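Local coordinates for protein potential RNA-dependent RNA polymerase (Human picobirnavirus, PDB 5I62) that probably copies RNA templates into new RNA as the viral RNA-dependent RNA polymerase, serving both transcription and genome replication of a double-stranded RNA virus, at residues Val121-Leu126 / Leu281-Thr286; Arg127-Thr132 / Asn211-Gln216; Ser275-Leu280 / Thr332-Val337. All coordinates share one frame; numbering follows the deposited sequence.

Interaction 1: Val121-Leu126 / Leu281-Thr286; sequences VSRLRL and LADLLT
L124 and L285 share a single beta bridge where the extended segment 121-126 runs past the C-terminal end of helix 271-284, within the polymerase domain. L124 N gives a nearly straight bond (169°) to L284 O at 2.7 Å, and T286 N returns one to L124 O at 3.1 Å. The helix stops just here, since L285 is the first residue to leave helical geometry, and its last turn exposes carbonyls that a passing strand-like backbone can use.

R123 reads the same end of the helix. Its chain bends at chi2 (-71°) and again at chi3, and NH1 reaches two oxygens of one residue: D283 O at 2.6 Å, met from above the carbonyl plane, and D283 OD2 at 3.0 Å, a salt bridge. The guanidinium and carboxylate planes stand 88° apart; OD2 lies in the guanidinium plane, and NH1 meets OD2 from above the carboxylate. OD2 also accepts from W118 NE1 and from a water that R123 NH2 reaches weakly.

Leucines suit the buried side: L124 CB packs on L285 CD2 at 3.8 Å, while the L124 and L284 side chains run together in one direction, and L221 of helix 208-228 also touches L124. Toward the surface, the methyl T286 CG2 rests over one face of the R125 guanidinium, 3.8 Å from NH1, and against R123 CB.

An arginine bound to both a carbonyl and a carboxylate at a helix C-terminus would be expected to balance the partial negative charge there, and D283 probably stays ionised.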
# COMPACT_ATOMS: atom_id res chain seq x y z
N VAL A 121 -8.68 -23.59 9.76
CA VAL A 121 -9.39 -22.63 8.92
C VAL A 121 -10.12 -23.35 7.78
O VAL A 121 -9.69 -24.39 7.28
CB VAL A 121 -8.40 -21.59 8.38
CG1 VAL A 121 -9.06 -20.62 7.41
CG2 VAL A 121 -7.81 -20.81 9.53
N SER A 122 -11.26 -22.78 7.39
CA SER A 122 -11.98 -23.27 6.22
C SER A 122 -11.12 -23.03 4.99
O SER A 122 -10.78 -21.88 4.66
CB SER A 122 -13.32 -22.55 6.10
OG SER A 122 -14.16 -22.87 7.21
N ARG A 123 -10.74 -24.11 4.31
CA ARG A 123 -9.92 -23.99 3.11
C ARG A 123 -10.63 -23.14 2.06
O ARG A 123 -11.85 -23.14 1.95
CB ARG A 123 -9.60 -25.37 2.53
CG ARG A 123 -8.87 -26.29 3.50
CD ARG A 123 -7.44 -25.82 3.72
NE ARG A 123 -7.23 -25.35 5.09
CZ ARG A 123 -6.02 -25.10 5.60
NH1 ARG A 123 -4.94 -25.28 4.85
NH2 ARG A 123 -5.90 -24.68 6.86
N LEU A 124 -9.83 -22.41 1.29
CA LEU A 124 -10.38 -21.44 0.36
C LEU A 124 -10.80 -22.13 -0.92
O LEU A 124 -10.16 -23.07 -1.38
CB LEU A 124 -9.35 -20.36 0.04
CG LEU A 124 -8.66 -19.69 1.23
CD1 LEU A 124 -7.69 -18.65 0.70
CD2 LEU A 124 -9.69 -19.05 2.16
N ARG A 125 -11.90 -21.67 -1.49
CA ARG A 125 -12.27 -22.08 -2.82
C ARG A 125 -12.35 -20.84 -3.69
O ARG A 125 -12.63 -19.74 -3.20
CB ARG A 125 -13.60 -22.82 -2.82
CG ARG A 125 -13.91 -23.47 -1.49
CD ARG A 125 -14.85 -24.60 -1.67
NE ARG A 125 -15.09 -25.27 -0.39
CZ ARG A 125 -14.89 -26.57 -0.18
NH1 ARG A 125 -14.44 -27.39 -1.15
NH2 ARG A 125 -15.12 -27.09 1.03
N LEU A 126 -12.08 -21.02 -4.98
CA LEU A 126 -12.15 -19.91 -5.91
C LEU A 126 -13.57 -19.40 -5.99
O LEU A 126 -14.52 -20.18 -6.11
CB LEU A 126 -11.68 -20.34 -7.29
CG LEU A 126 -10.20 -20.14 -7.62
CD1 LEU A 126 -9.36 -21.15 -6.83
CD2 LEU A 126 -9.98 -20.29 -9.12
N LEU A 281 -0.24 -20.62 -0.37
CA LEU A 281 -1.53 -20.59 -1.06
C LEU A 281 -2.03 -22.01 -1.35
O LEU A 281 -3.23 -22.29 -1.22
CB LEU A 281 -1.41 -19.79 -2.35
CG LEU A 281 -1.24 -18.30 -2.11
CD1 LEU A 281 -1.04 -17.58 -3.45
CD2 LEU A 281 -2.48 -17.79 -1.41
N ALA A 282 -1.13 -22.91 -1.75
CA ALA A 282 -1.55 -24.27 -2.03
C ALA A 282 -2.07 -24.95 -0.76
O ALA A 282 -3.01 -25.76 -0.82
CB ALA A 282 -0.41 -25.07 -2.65
N ASP A 283 -1.48 -24.62 0.39
CA ASP A 283 -2.00 -25.13 1.66
C ASP A 283 -3.40 -24.60 1.95
O ASP A 283 -4.29 -25.34 2.38
CB ASP A 283 -1.05 -24.76 2.81
CG ASP A 283 -1.42 -25.43 4.12
OD1 ASP A 283 -1.20 -26.65 4.24
OD2 ASP A 283 -1.96 -24.76 5.02
N LEU A 284 -3.60 -23.30 1.73
CA LEU A 284 -4.87 -22.66 2.05
C LEU A 284 -6.00 -23.08 1.11
O LEU A 284 -7.17 -23.06 1.50
CB LEU A 284 -4.71 -21.14 2.00
CG LEU A 284 -3.90 -20.50 3.14
CD1 LEU A 284 -3.49 -19.06 2.80
CD2 LEU A 284 -4.73 -20.49 4.40
N LEU A 285 -5.67 -23.44 -0.12
CA LEU A 285 -6.68 -23.67 -1.15
C LEU A 285 -7.06 -25.14 -1.22
O LEU A 285 -6.31 -26.02 -0.79
CB LEU A 285 -6.17 -23.20 -2.51
CG LEU A 285 -6.16 -21.69 -2.77
CD1 LEU A 285 -5.15 -21.39 -3.86
CD2 LEU A 285 -7.55 -21.22 -3.19
N THR A 286 -8.22 -25.40 -1.81
CA THR A 286 -8.65 -26.76 -2.08
C THR A 286 -9.42 -26.79 -3.39
O THR A 286 -10.09 -25.82 -3.74
CB THR A 286 -9.51 -27.30 -0.92
OG1 THR A 286 -9.84 -28.67 -1.17
CG2 THR A 286 -10.79 -26.48 -0.77
O HOH W 1 -2.71 -25.07 7.68
O HOH W 2 -11.46 -23.90 -5.91

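Interaction 2: Arg127-Thr132 / Asn211-Gln216; sequences RSEVNT and NIRELQ
Q216 lies across the start of helix 129-135 and makes two hydrogen bonds with R127, joining this N-capped helix to the long helix 208-228. The backbone of R127 is read on both sides: R127 N donates to Q216 O at 2.9 Å, in the carbonyl plane and on a lone pair, and Q216 NE2 donates to R127 O at 2.6 Å, with the acceptor close to the amide plane. A glutamine fits because chi2 (-177°) places CD far from the backbone, and the amide beyond it donates from NE2 to the residue before the cap while still presenting an acceptor.

That acceptor, Q216 OE1, is held from its own helix by R213 NH1 at 2.8 Å. The bond is almost straight and lies in the guanidinium plane, although NH1 sits above the amide carbonyl plane. R213 therefore helps to fix the rotation of the amide that grips R127.

E129 comes in beside this pair, its carboxylate turned 78° from the Q216 amide and E129 CG 3.6 Å from Q216 OE1. E129 OE2 touches R213 CD and sits far from the guanidinium plane, making only a long, charge-to-charge salt bridge with R213 NE at 3.9 Å; OE1 of the same carboxylate accepts from C160 N. I212 CG2 packs on the aliphatic part of E129.

At the cap, S128 OG accepts from N131 N, while S128 O takes both T132 N and T132 OG1. The T132 side chain crosses that of Q216 at about a right angle, its OG1 3.5 Å from Q216 CG. T132 CG2 faces the other helix and meets L215 CB at 3.6 Å.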
# COMPACT_ATOMS: atom_id res chain seq x y z
N ARG A 127 -13.73 -18.09 -5.91
CA ARG A 127 -15.00 -17.50 -6.27
C ARG A 127 -15.13 -17.49 -7.80
O ARG A 127 -14.14 -17.55 -8.52
CB ARG A 127 -15.11 -16.10 -5.71
CG ARG A 127 -15.21 -16.10 -4.21
CD ARG A 127 -15.91 -14.87 -3.71
NE ARG A 127 -17.36 -15.05 -3.69
CZ ARG A 127 -18.21 -14.13 -3.25
NH1 ARG A 127 -17.73 -12.97 -2.79
NH2 ARG A 127 -19.52 -14.37 -3.28
N SER A 128 -16.37 -17.42 -8.28
CA SER A 128 -16.57 -17.37 -9.73
C SER A 128 -16.18 -16.00 -10.26
O SER A 128 -16.15 -15.01 -9.53
CB SER A 128 -18.02 -17.67 -10.10
OG SER A 128 -18.83 -16.60 -9.70
N GLU A 129 -15.89 -15.95 -11.57
CA GLU A 129 -15.55 -14.67 -12.17
C GLU A 129 -16.67 -13.65 -11.99
O GLU A 129 -16.41 -12.48 -11.69
CB GLU A 129 -15.19 -14.85 -13.65
CG GLU A 129 -13.87 -15.60 -13.80
CD GLU A 129 -13.37 -15.74 -15.23
OE1 GLU A 129 -14.06 -15.33 -16.19
OE2 GLU A 129 -12.25 -16.29 -15.37
N VAL A 130 -17.93 -14.08 -12.12
CA VAL A 130 -19.05 -13.15 -12.00
C VAL A 130 -19.14 -12.61 -10.58
O VAL A 130 -19.30 -11.41 -10.36
CB VAL A 130 -20.37 -13.83 -12.41
CG1 VAL A 130 -21.54 -12.90 -12.11
CG2 VAL A 130 -20.36 -14.17 -13.89
N ASN A 131 -19.08 -13.51 -9.59
CA ASN A 131 -19.16 -13.06 -8.20
C ASN A 131 -17.99 -12.17 -7.84
O ASN A 131 -18.16 -11.15 -7.16
CB ASN A 131 -19.26 -14.27 -7.27
CG ASN A 131 -20.56 -15.04 -7.45
OD1 ASN A 131 -21.58 -14.45 -7.81
ND2 ASN A 131 -20.52 -16.36 -7.23
N THR A 132 -16.80 -12.51 -8.34
CA THR A 132 -15.61 -11.69 -8.10
C THR A 132 -15.77 -10.29 -8.68
O THR A 132 -15.49 -9.29 -8.00
CB THR A 132 -14.38 -12.39 -8.69
OG1 THR A 132 -14.23 -13.68 -8.11
CG2 THR A 132 -13.13 -11.57 -8.43
N ASN A 211 -6.63 -9.31 -13.21
CA ASN A 211 -7.07 -8.97 -11.86
C ASN A 211 -8.30 -9.79 -11.45
O ASN A 211 -8.39 -10.24 -10.30
CB ASN A 211 -7.36 -7.48 -11.75
CG ASN A 211 -6.11 -6.66 -11.45
OD1 ASN A 211 -5.10 -7.17 -10.94
ND2 ASN A 211 -6.18 -5.38 -11.75
N ILE A 212 -9.26 -9.99 -12.36
CA ILE A 212 -10.40 -10.86 -12.07
C ILE A 212 -9.93 -12.26 -11.69
O ILE A 212 -10.35 -12.83 -10.67
CB ILE A 212 -11.37 -10.91 -13.26
CG1 ILE A 212 -11.99 -9.55 -13.52
CG2 ILE A 212 -12.45 -11.98 -13.02
CD1 ILE A 212 -12.77 -9.47 -14.87
N ARG A 213 -9.07 -12.86 -12.51
CA ARG A 213 -8.64 -14.23 -12.23
C ARG A 213 -7.87 -14.30 -10.91
O ARG A 213 -8.07 -15.22 -10.11
CB ARG A 213 -7.80 -14.76 -13.38
CG ARG A 213 -8.65 -15.18 -14.59
CD ARG A 213 -9.43 -16.39 -14.20
NE ARG A 213 -8.69 -17.60 -14.48
CZ ARG A 213 -8.75 -18.73 -13.78
NH1 ARG A 213 -9.50 -18.83 -12.70
NH2 ARG A 213 -8.02 -19.75 -14.18
N GLU A 214 -6.97 -13.34 -10.67
CA GLU A 214 -6.24 -13.30 -9.40
C GLU A 214 -7.20 -13.21 -8.22
O GLU A 214 -7.09 -13.96 -7.25
CB GLU A 214 -5.28 -12.12 -9.38
CG GLU A 214 -4.12 -12.21 -10.34
CD GLU A 214 -3.33 -10.91 -10.34
OE1 GLU A 214 -3.97 -9.82 -10.25
OE2 GLU A 214 -2.10 -10.96 -10.42
N LEU A 215 -8.18 -12.30 -8.31
CA LEU A 215 -9.04 -12.03 -7.17
C LEU A 215 -10.02 -13.16 -6.89
O LEU A 215 -10.61 -13.19 -5.80
CB LEU A 215 -9.79 -10.72 -7.37
CG LEU A 215 -8.95 -9.44 -7.29
CD1 LEU A 215 -9.79 -8.23 -7.64
CD2 LEU A 215 -8.36 -9.28 -5.91
N GLN A 216 -10.22 -14.09 -7.83
CA GLN A 216 -10.99 -15.28 -7.51
C GLN A 216 -10.41 -16.02 -6.30
O GLN A 216 -11.13 -16.75 -5.61
CB GLN A 216 -11.06 -16.22 -8.70
CG GLN A 216 -11.94 -15.75 -9.85
CD GLN A 216 -11.98 -16.78 -10.95
OE1 GLN A 216 -11.14 -16.77 -11.85
NE2 GLN A 216 -12.91 -17.73 -10.84

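Interaction 3: Ser275-Leu280 / Thr332-Val337; sequences SVAKEL and TLVHRV
The flat groups where A277 meets V334 and L280 meets L333, two helices of the polymerase palm, are backbone peptides, since no side chain that touches carries a flat group. V334 CG2 stands above the plane of the peptide joining V276 to A277, at its nitrogen end, 3.4 Å from A277 N. In return, L280 CD1 lies over a face of the peptide joining L333 to V334, directly above L333 O at 3.5 Å.

Helix 271-284 follows the motif A strand 257-261, and helix 327-345 is that of motif B. Segments 275-280 and 332-337 cross at 100°, their axes 9.0 Å apart at the closest point. Alanine suits A277, where the CA atoms of A277 and V334 are 5.7 Å apart. In V334, CG1 is anti to the backbone N (chi1 172°), which leaves CG2 on the nitrogen side, 3.7 Å from A277 CB.

Beta-branched V276 and V337 fill the flank with short, stiff side chains, and F106 packs on both. I111 and A114 of helix 108-116 also touch V337. The L280 and V337 side chains pass each other running in opposing senses, with L280 CD1 3.7 Å from V337 CG2.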
# COMPACT_ATOMS: atom_id res chain seq x y z
N SER A 275 8.00 -18.80 -4.65
CA SER A 275 7.67 -20.20 -4.43
C SER A 275 7.14 -20.44 -3.03
O SER A 275 6.38 -21.38 -2.81
CB SER A 275 8.88 -21.09 -4.71
OG SER A 275 9.89 -20.81 -3.77
N VAL A 276 7.54 -19.60 -2.06
CA VAL A 276 6.99 -19.71 -0.71
C VAL A 276 5.54 -19.26 -0.68
O VAL A 276 4.68 -19.91 -0.07
CB VAL A 276 7.83 -18.90 0.30
CG1 VAL A 276 7.16 -18.95 1.69
CG2 VAL A 276 9.25 -19.43 0.38
N ALA A 277 5.25 -18.12 -1.33
CA ALA A 277 3.86 -17.70 -1.48
C ALA A 277 3.02 -18.80 -2.11
O ALA A 277 1.91 -19.08 -1.66
CB ALA A 277 3.77 -16.42 -2.33
N LYS A 278 3.56 -19.45 -3.15
CA LYS A 278 2.78 -20.47 -3.83
C LYS A 278 2.51 -21.65 -2.91
O LYS A 278 1.43 -22.26 -2.97
CB LYS A 278 3.51 -20.94 -5.08
CG LYS A 278 2.68 -21.88 -5.94
CD LYS A 278 3.46 -22.28 -7.19
CE LYS A 278 2.71 -23.33 -7.99
NZ LYS A 278 3.50 -23.73 -9.19
N GLU A 279 3.48 -22.00 -2.06
CA GLU A 279 3.30 -23.12 -1.14
C GLU A 279 2.24 -22.81 -0.09
O GLU A 279 1.42 -23.66 0.26
CB GLU A 279 4.63 -23.49 -0.48
CG GLU A 279 4.51 -24.76 0.33
CD GLU A 279 5.83 -25.26 0.92
OE1 GLU A 279 6.90 -24.86 0.43
OE2 GLU A 279 5.78 -26.07 1.87
N LEU A 280 2.28 -21.59 0.47
CA LEU A 280 1.27 -21.21 1.45
C LEU A 280 -0.12 -21.19 0.84
O LEU A 280 -1.10 -21.63 1.46
CB LEU A 280 1.61 -19.84 2.03
CG LEU A 280 2.95 -19.78 2.77
CD1 LEU A 280 3.23 -18.33 3.18
CD2 LEU A 280 2.91 -20.69 3.99
N THR A 332 2.56 -10.37 2.26
CA THR A 332 2.26 -10.48 3.69
C THR A 332 2.43 -11.92 4.18
O THR A 332 2.97 -12.16 5.27
CB THR A 332 0.84 -9.98 3.95
OG1 THR A 332 0.75 -8.60 3.57
CG2 THR A 332 0.47 -10.12 5.43
N LEU A 333 1.97 -12.88 3.39
CA LEU A 333 2.13 -14.29 3.73
C LEU A 333 3.61 -14.65 3.86
O LEU A 333 4.03 -15.30 4.82
CB LEU A 333 1.46 -15.16 2.68
CG LEU A 333 -0.07 -15.19 2.60
CD1 LEU A 333 -0.46 -16.04 1.40
CD2 LEU A 333 -0.66 -15.76 3.88
N VAL A 334 4.42 -14.22 2.88
CA VAL A 334 5.84 -14.56 2.89
C VAL A 334 6.57 -13.79 3.99
O VAL A 334 7.48 -14.32 4.64
CB VAL A 334 6.47 -14.33 1.51
CG1 VAL A 334 8.01 -14.50 1.58
CG2 VAL A 334 5.88 -15.29 0.49
N HIS A 335 6.19 -12.53 4.21
CA HIS A 335 6.78 -11.75 5.30
C HIS A 335 6.58 -12.45 6.65
O HIS A 335 7.48 -12.47 7.49
CB HIS A 335 6.16 -10.35 5.30
CG HIS A 335 6.90 -9.33 6.10
ND1 HIS A 335 6.77 -7.98 5.87
CD2 HIS A 335 7.75 -9.46 7.15
CE1 HIS A 335 7.53 -7.31 6.72
NE2 HIS A 335 8.13 -8.19 7.51
N ARG A 336 5.41 -13.07 6.85
CA ARG A 336 5.17 -13.78 8.10
C ARG A 336 6.11 -14.97 8.23
O ARG A 336 6.63 -15.23 9.32
CB ARG A 336 3.70 -14.21 8.20
CG ARG A 336 3.36 -14.91 9.54
CD ARG A 336 3.65 -14.02 10.75
NE ARG A 336 2.82 -14.38 11.90
CZ ARG A 336 2.65 -13.61 12.97
NH1 ARG A 336 3.26 -12.43 13.05
NH2 ARG A 336 1.85 -14.01 13.95
N VAL A 337 6.38 -15.69 7.13
CA VAL A 337 7.39 -16.75 7.14
C VAL A 337 8.76 -16.20 7.55
O VAL A 337 9.49 -16.82 8.33
CB VAL A 337 7.45 -17.45 5.78
CG1 VAL A 337 8.56 -18.52 5.78
CG2 VAL A 337 6.10 -18.08 5.44

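The contacts form a chain. Interactions 1 and 3 share helix 271-284: its 275-280 part crosses helix 327-345, and its C-terminal end with the residues after it (281-286) receives the extended segment 121-126. Their centres lie 14 Å apart, and L281 CD2 touches L333 CD1 at 3.9 Å. Interactions 1 and 2, with centres 15 Å apart, are continuous through the chain at L126 and R127; L126 CD2 packs 3.9 Å from R213 NH1. Interactions 2 and 3 do not touch, their nearest atoms being about 11 Å apart. Interaction 3 joins the helix after motif A to the motif B helix; in RNA polymerases these motifs contribute to the catalytic site. In interaction 2, E214 bonds S324 and G325 just before the motif B helix.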